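Local coordinates for putative ferritin-like diiron-carboxylate protein TM1526 (Thermotoga maritima, PDB 1VJX), which is of uncertain function but is a putative ferritin-like diiron-carboxylate protein that may act as an oxidoreductase, at residues A[23-28]-A[116-121]; A[16-21]-A[80-85]. All coordinates share one frame; numbering follows the deposited sequence.

Interaction 1: residues A[23-28]-A[116-121]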
# COMPACT_ATOMS: atom_id res chain seq x y z
N ILE A 23 -2.08 7.61 -0.94
CA ILE A 23 -1.47 8.11 0.26
C ILE A 23 -2.07 7.35 1.43
O ILE A 23 -1.35 6.93 2.34
CB ILE A 23 -1.72 9.57 0.39
CG1 ILE A 23 -0.89 10.34 -0.64
CG2 ILE A 23 -1.42 10.09 1.83
CD1 ILE A 23 -1.31 11.83 -0.72
N ARG A 24 -3.38 7.15 1.41
CA ARG A 24 -4.04 6.55 2.57
C ARG A 24 -3.71 5.05 2.71
O ARG A 24 -3.54 4.57 3.84
CB ARG A 24 -5.54 6.80 2.53
CG ARG A 24 -5.87 8.15 2.85
CD ARG A 24 -7.25 8.59 2.43
NE ARG A 24 -7.44 10.05 2.59
CZ ARG A 24 -8.46 10.64 3.25
NH1 ARG A 24 -9.39 9.92 3.88
NH2 ARG A 24 -8.55 11.97 3.30
N LEU A 25 -3.55 4.35 1.58
CA LEU A 25 -3.21 2.96 1.56
C LEU A 25 -1.82 2.75 2.18
O LEU A 25 -1.64 1.85 2.99
CB LEU A 25 -3.30 2.36 0.15
CG LEU A 25 -4.71 2.30 -0.49
CD1 LEU A 25 -4.69 1.65 -1.89
CD2 LEU A 25 -5.73 1.59 0.38
N GLU A 26 -0.87 3.64 1.86
CA GLU A 26 0.49 3.57 2.43
C GLU A 26 0.51 3.93 3.91
O GLU A 26 1.22 3.32 4.69
CB GLU A 26 1.45 4.46 1.65
CG GLU A 26 1.69 4.00 0.22
CD GLU A 26 2.56 2.75 0.07
OE1 GLU A 26 3.10 2.27 1.08
OE2 GLU A 26 2.73 2.27 -1.09
N GLU A 27 -0.26 4.94 4.29
CA GLU A 27 -0.42 5.31 5.70
C GLU A 27 -1.09 4.19 6.52
O GLU A 27 -0.71 3.93 7.66
CB GLU A 27 -1.24 6.60 5.83
CG GLU A 27 -0.54 7.85 5.28
CD GLU A 27 -1.42 9.12 5.27
OE1 GLU A 27 -2.66 9.04 5.31
OE2 GLU A 27 -0.84 10.23 5.26
N GLU A 28 -2.11 3.57 5.96
CA GLU A 28 -2.83 2.53 6.68
C GLU A 28 -2.02 1.26 6.75
O GLU A 28 -2.04 0.58 7.76
CB GLU A 28 -4.24 2.30 6.08
CG GLU A 28 -5.20 3.45 6.42
CD GLU A 28 -5.49 3.53 7.92
OE1 GLU A 28 -5.92 2.48 8.49
OE2 GLU A 28 -5.28 4.62 8.55
N ILE A 116 -1.66 -2.74 -4.93
CA ILE A 116 -0.77 -2.80 -6.11
C ILE A 116 -1.49 -2.40 -7.40
O ILE A 116 -0.95 -1.62 -8.20
CB ILE A 116 -0.06 -4.15 -6.17
CG1 ILE A 116 0.97 -4.18 -5.04
CG2 ILE A 116 0.65 -4.37 -7.52
CD1 ILE A 116 1.65 -5.49 -4.82
N ILE A 117 -2.71 -2.90 -7.57
CA ILE A 117 -3.52 -2.55 -8.73
C ILE A 117 -3.69 -1.05 -8.77
O ILE A 117 -3.54 -0.42 -9.81
CB ILE A 117 -4.91 -3.23 -8.68
CG1 ILE A 117 -4.76 -4.74 -8.77
CG2 ILE A 117 -5.82 -2.74 -9.82
CD1 ILE A 117 -6.02 -5.51 -9.03
N LEU A 118 -3.97 -0.47 -7.60
CA LEU A 118 -4.21 0.96 -7.54
C LEU A 118 -2.96 1.79 -7.88
O LEU A 118 -3.04 2.84 -8.54
CB LEU A 118 -4.76 1.39 -6.20
CG LEU A 118 -4.77 2.96 -6.18
CD1 LEU A 118 -6.12 3.53 -6.58
CD2 LEU A 118 -4.30 3.48 -4.91
N TYR A 119 -1.82 1.39 -7.38
CA TYR A 119 -0.62 2.13 -7.74
C TYR A 119 -0.30 1.99 -9.23
O TYR A 119 0.25 2.92 -9.79
CB TYR A 119 0.61 1.72 -6.93
CG TYR A 119 0.40 1.68 -5.43
CD1 TYR A 119 -0.26 2.69 -4.77
CD2 TYR A 119 0.87 0.58 -4.68
CE1 TYR A 119 -0.48 2.65 -3.40
CE2 TYR A 119 0.65 0.52 -3.31
CZ TYR A 119 -0.02 1.57 -2.68
OH TYR A 119 -0.23 1.50 -1.34
N TYR A 120 -0.59 0.83 -9.86
CA TYR A 120 -0.46 0.72 -11.29
C TYR A 120 -1.40 1.74 -12.00
O TYR A 120 -1.01 2.42 -12.92
CB TYR A 120 -0.70 -0.72 -11.78
CG TYR A 120 0.53 -1.63 -11.77
CD1 TYR A 120 1.67 -1.32 -12.51
CD2 TYR A 120 0.56 -2.83 -11.04
CE1 TYR A 120 2.82 -2.16 -12.52
CE2 TYR A 120 1.73 -3.69 -11.04
CZ TYR A 120 2.85 -3.33 -11.78
OH TYR A 120 3.99 -4.13 -11.81
N GLU A 121 -2.63 1.86 -11.49
CA GLU A 121 -3.62 2.75 -12.09
C GLU A 121 -3.11 4.15 -12.11
O GLU A 121 -3.18 4.80 -13.14
CB GLU A 121 -4.97 2.63 -11.38
CG GLU A 121 -5.67 1.32 -11.79
CD GLU A 121 -6.90 0.96 -10.96
OE1 GLU A 121 -6.99 1.39 -9.79
OE2 GLU A 121 -7.78 0.23 -11.48
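The phenol of Y119 and the carboxylate of E26 are the two flat groups here, and their planes lie only 18° apart. They are not stacked squarely: E26 OE2 comes in obliquely at the phenol end, 3.1 Å from Y119 OH and 3.3 Å from Y119 CZ. On the other flank of the hydroxyl sits L25, whose CB is 3.5 Å from Y119 OH, so the oxygen is held between an aliphatic carbon and a carboxylate oxygen. Farther round the ring, F62 of helix 43-68 meets it at a slant, A22 touches it from helix 15-36, and I139 and E142 reach it from helix 129-156. E26 gets its carboxylate to the phenol by a turn about its CB-CG bond (chi2 -74°), which folds the chain in from a residue whose CB does not itself aim at the other helix. The second oxygen, E26 OE1, is hydrogen-bonded to H58 ND1, which helps fix how the carboxylate is turned. L118 and L25 both direct their CB toward the opposite helix, and L118 CD2 meets L25 CD1 at 3.6 Å, the two leucines crossing at a slant. These two residues also have the nearest alpha carbons, L25 CA and L118 CA lying 9.4 Å apart. The axes of the two segments come no closer than 11.0 Å and run roughly antiparallel, at 146°, a wide spacing spanned by long side chains. All four touching residues are buried near the middle of the chain. Helices 15-36 and 101-125 are here partners in the four-helix bundle of the ferritin-like fold. E26 comes close to E55 and E142 as well as bonding H58, and this cluster of glutamates and a histidine in the bundle core is consistent with the carboxylate-rich diiron site of rubrerythrin relatives.

Interaction 2: residues A[16-21]-A[80-85]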
# COMPACT_ATOMS: atom_id res chain seq x y z
N SER A 16 -5.56 13.09 -9.06
CA SER A 16 -5.38 13.60 -7.72
C SER A 16 -6.17 12.81 -6.69
O SER A 16 -5.76 12.74 -5.53
CB SER A 16 -5.86 15.05 -7.67
OG SER A 16 -7.20 15.11 -8.14
N ASP A 17 -7.34 12.31 -7.11
CA ASP A 17 -8.20 11.47 -6.29
C ASP A 17 -7.43 10.19 -6.00
O ASP A 17 -7.47 9.66 -4.89
CB ASP A 17 -9.50 11.09 -7.04
CG ASP A 17 -10.36 12.30 -7.41
OD1 ASP A 17 -10.21 13.38 -6.81
OD2 ASP A 17 -11.27 12.23 -8.26
N ILE A 18 -6.71 9.72 -6.99
CA ILE A 18 -5.98 8.43 -6.87
C ILE A 18 -4.73 8.58 -5.99
O ILE A 18 -4.43 7.71 -5.19
CB ILE A 18 -5.60 7.93 -8.27
CG1 ILE A 18 -6.85 7.66 -9.10
CG2 ILE A 18 -4.76 6.64 -8.22
CD1 ILE A 18 -7.66 6.43 -8.62
N LEU A 19 -3.99 9.68 -6.13
CA LEU A 19 -2.91 9.97 -5.18
C LEU A 19 -3.44 10.00 -3.74
O LEU A 19 -2.79 9.48 -2.85
CB LEU A 19 -2.25 11.29 -5.43
CG LEU A 19 -1.12 11.34 -6.41
CD1 LEU A 19 -0.85 12.82 -6.63
CD2 LEU A 19 0.12 10.55 -5.88
N THR A 20 -4.58 10.63 -3.51
CA THR A 20 -5.14 10.70 -2.17
C THR A 20 -5.42 9.27 -1.67
O THR A 20 -5.13 8.92 -0.54
CB THR A 20 -6.43 11.49 -2.17
OG1 THR A 20 -6.21 12.86 -2.62
CG2 THR A 20 -6.94 11.66 -0.75
N VAL A 21 -5.96 8.45 -2.57
CA VAL A 21 -6.26 7.07 -2.25
C VAL A 21 -4.95 6.36 -1.91
O VAL A 21 -4.88 5.69 -0.90
CB VAL A 21 -7.03 6.40 -3.41
CG1 VAL A 21 -7.01 4.90 -3.28
CG2 VAL A 21 -8.48 6.87 -3.45
N GLY A 80 -12.07 5.19 -17.89
CA GLY A 80 -12.61 3.95 -17.35
C GLY A 80 -12.85 3.85 -15.84
O GLY A 80 -13.10 4.84 -15.13
N TYR A 81 -12.78 2.62 -15.39
CA TYR A 81 -13.07 2.21 -14.05
C TYR A 81 -11.73 2.06 -13.36
O TYR A 81 -10.92 1.22 -13.75
CB TYR A 81 -13.80 0.87 -14.07
CG TYR A 81 -13.98 0.25 -12.72
CD1 TYR A 81 -15.02 0.66 -11.88
CD2 TYR A 81 -13.16 -0.77 -12.29
CE1 TYR A 81 -15.22 0.08 -10.66
CE2 TYR A 81 -13.35 -1.34 -11.06
CZ TYR A 81 -14.38 -0.90 -10.23
OH TYR A 81 -14.57 -1.44 -8.96
N ALA A 82 -11.51 2.92 -12.36
CA ALA A 82 -10.41 2.83 -11.46
C ALA A 82 -10.80 1.99 -10.23
O ALA A 82 -11.60 2.39 -9.44
CB ALA A 82 -10.00 4.21 -11.04
N PHE A 83 -10.26 0.79 -10.12
CA PHE A 83 -10.46 -0.09 -8.99
C PHE A 83 -9.71 0.42 -7.78
O PHE A 83 -8.55 0.83 -7.88
CB PHE A 83 -9.97 -1.53 -9.32
CG PHE A 83 -9.82 -2.40 -8.10
CD1 PHE A 83 -10.89 -3.08 -7.59
CD2 PHE A 83 -8.59 -2.49 -7.45
CE1 PHE A 83 -10.78 -3.86 -6.44
CE2 PHE A 83 -8.47 -3.25 -6.32
CZ PHE A 83 -9.58 -3.95 -5.80
N TYR A 84 -10.33 0.34 -6.63
CA TYR A 84 -9.59 0.47 -5.39
C TYR A 84 -10.48 -0.07 -4.30
O TYR A 84 -11.70 -0.08 -4.45
CB TYR A 84 -9.17 1.94 -5.12
CG TYR A 84 -10.32 2.91 -4.86
CD1 TYR A 84 -10.80 3.15 -3.57
CD2 TYR A 84 -10.90 3.60 -5.91
CE1 TYR A 84 -11.85 4.04 -3.37
CE2 TYR A 84 -11.92 4.46 -5.72
CZ TYR A 84 -12.40 4.69 -4.46
OH TYR A 84 -13.46 5.62 -4.34
N GLU A 85 -9.87 -0.57 -3.23
CA GLU A 85 -10.59 -0.80 -1.97
C GLU A 85 -9.84 -0.01 -0.91
O GLU A 85 -8.60 -0.09 -0.83
CB GLU A 85 -10.56 -2.27 -1.55
CG GLU A 85 -10.87 -3.27 -2.64
CD GLU A 85 -12.26 -3.84 -2.53
OE1 GLU A 85 -12.99 -3.35 -1.63
OE2 GLU A 85 -12.60 -4.75 -3.32
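V21 lies against Y84 where the long loop between helices 71-74 and 101-125 passes over the outside of the ferritin-like four-helix bundle. The valine turns CG1 anti to its own nitrogen (chi1 164°), and this methyl is the one that comes nearest, 4.1 Å from Y84 CB and 4.2 Å from Y84 CG. CG2, the other branch, sits over one face of the tyrosine ring. On the loop side, Y84 carries CG between its backbone nitrogen and carbonyl carbon (chi1 66°), and the ring crosses the valine at about a right angle. One turn nearer the start of the helix, I18 sets CG1 beside its backbone nitrogen and then turns about CB-CG1 (chi2 -70°), which takes CD1 toward the loop although CB does not point there; the methyl ends 4.0 Å from A82 CB. The whole contact is apolar, with no hydrogen bond bridging the segments. M13 fills in beside I18, A82 and Y84, while H10, a residue of the expression tag, bonds the carbonyl of A82 and meets the Y84 ring, so part of the loop's surroundings is not native. From helix 101-125, L122 packs on I18 and continues the apolar layer. Within 16-21, T20 turns its hydroxyl back along the helix: T20 OG1 donates to S16 O at 2.9 Å and T20 N at 3.2 Å, the two donors arriving from opposite faces of that carbonyl.

The two interactions share helix 15-36, with 16-21 giving way almost at once to 23-28, and their centres are 8 Å apart. Along the chain the segments alternate in the order 16-21, 23-28, 80-85, 116-121, so the contacts interlock. Interaction 1 joins two helices in the bundle core; interaction 2, farther from the centre of the chain, lays the loop against helix 15-36. They also touch directly: E121 OE2 probably accepts a hydrogen bond from F83 N at 2.9 Å, and L118 CD2 packs 3.5 Å from V21 CG1. The loop that leads into helix 101-125 is thus pinned to both helices, while the glutamate cluster lies on the inner side.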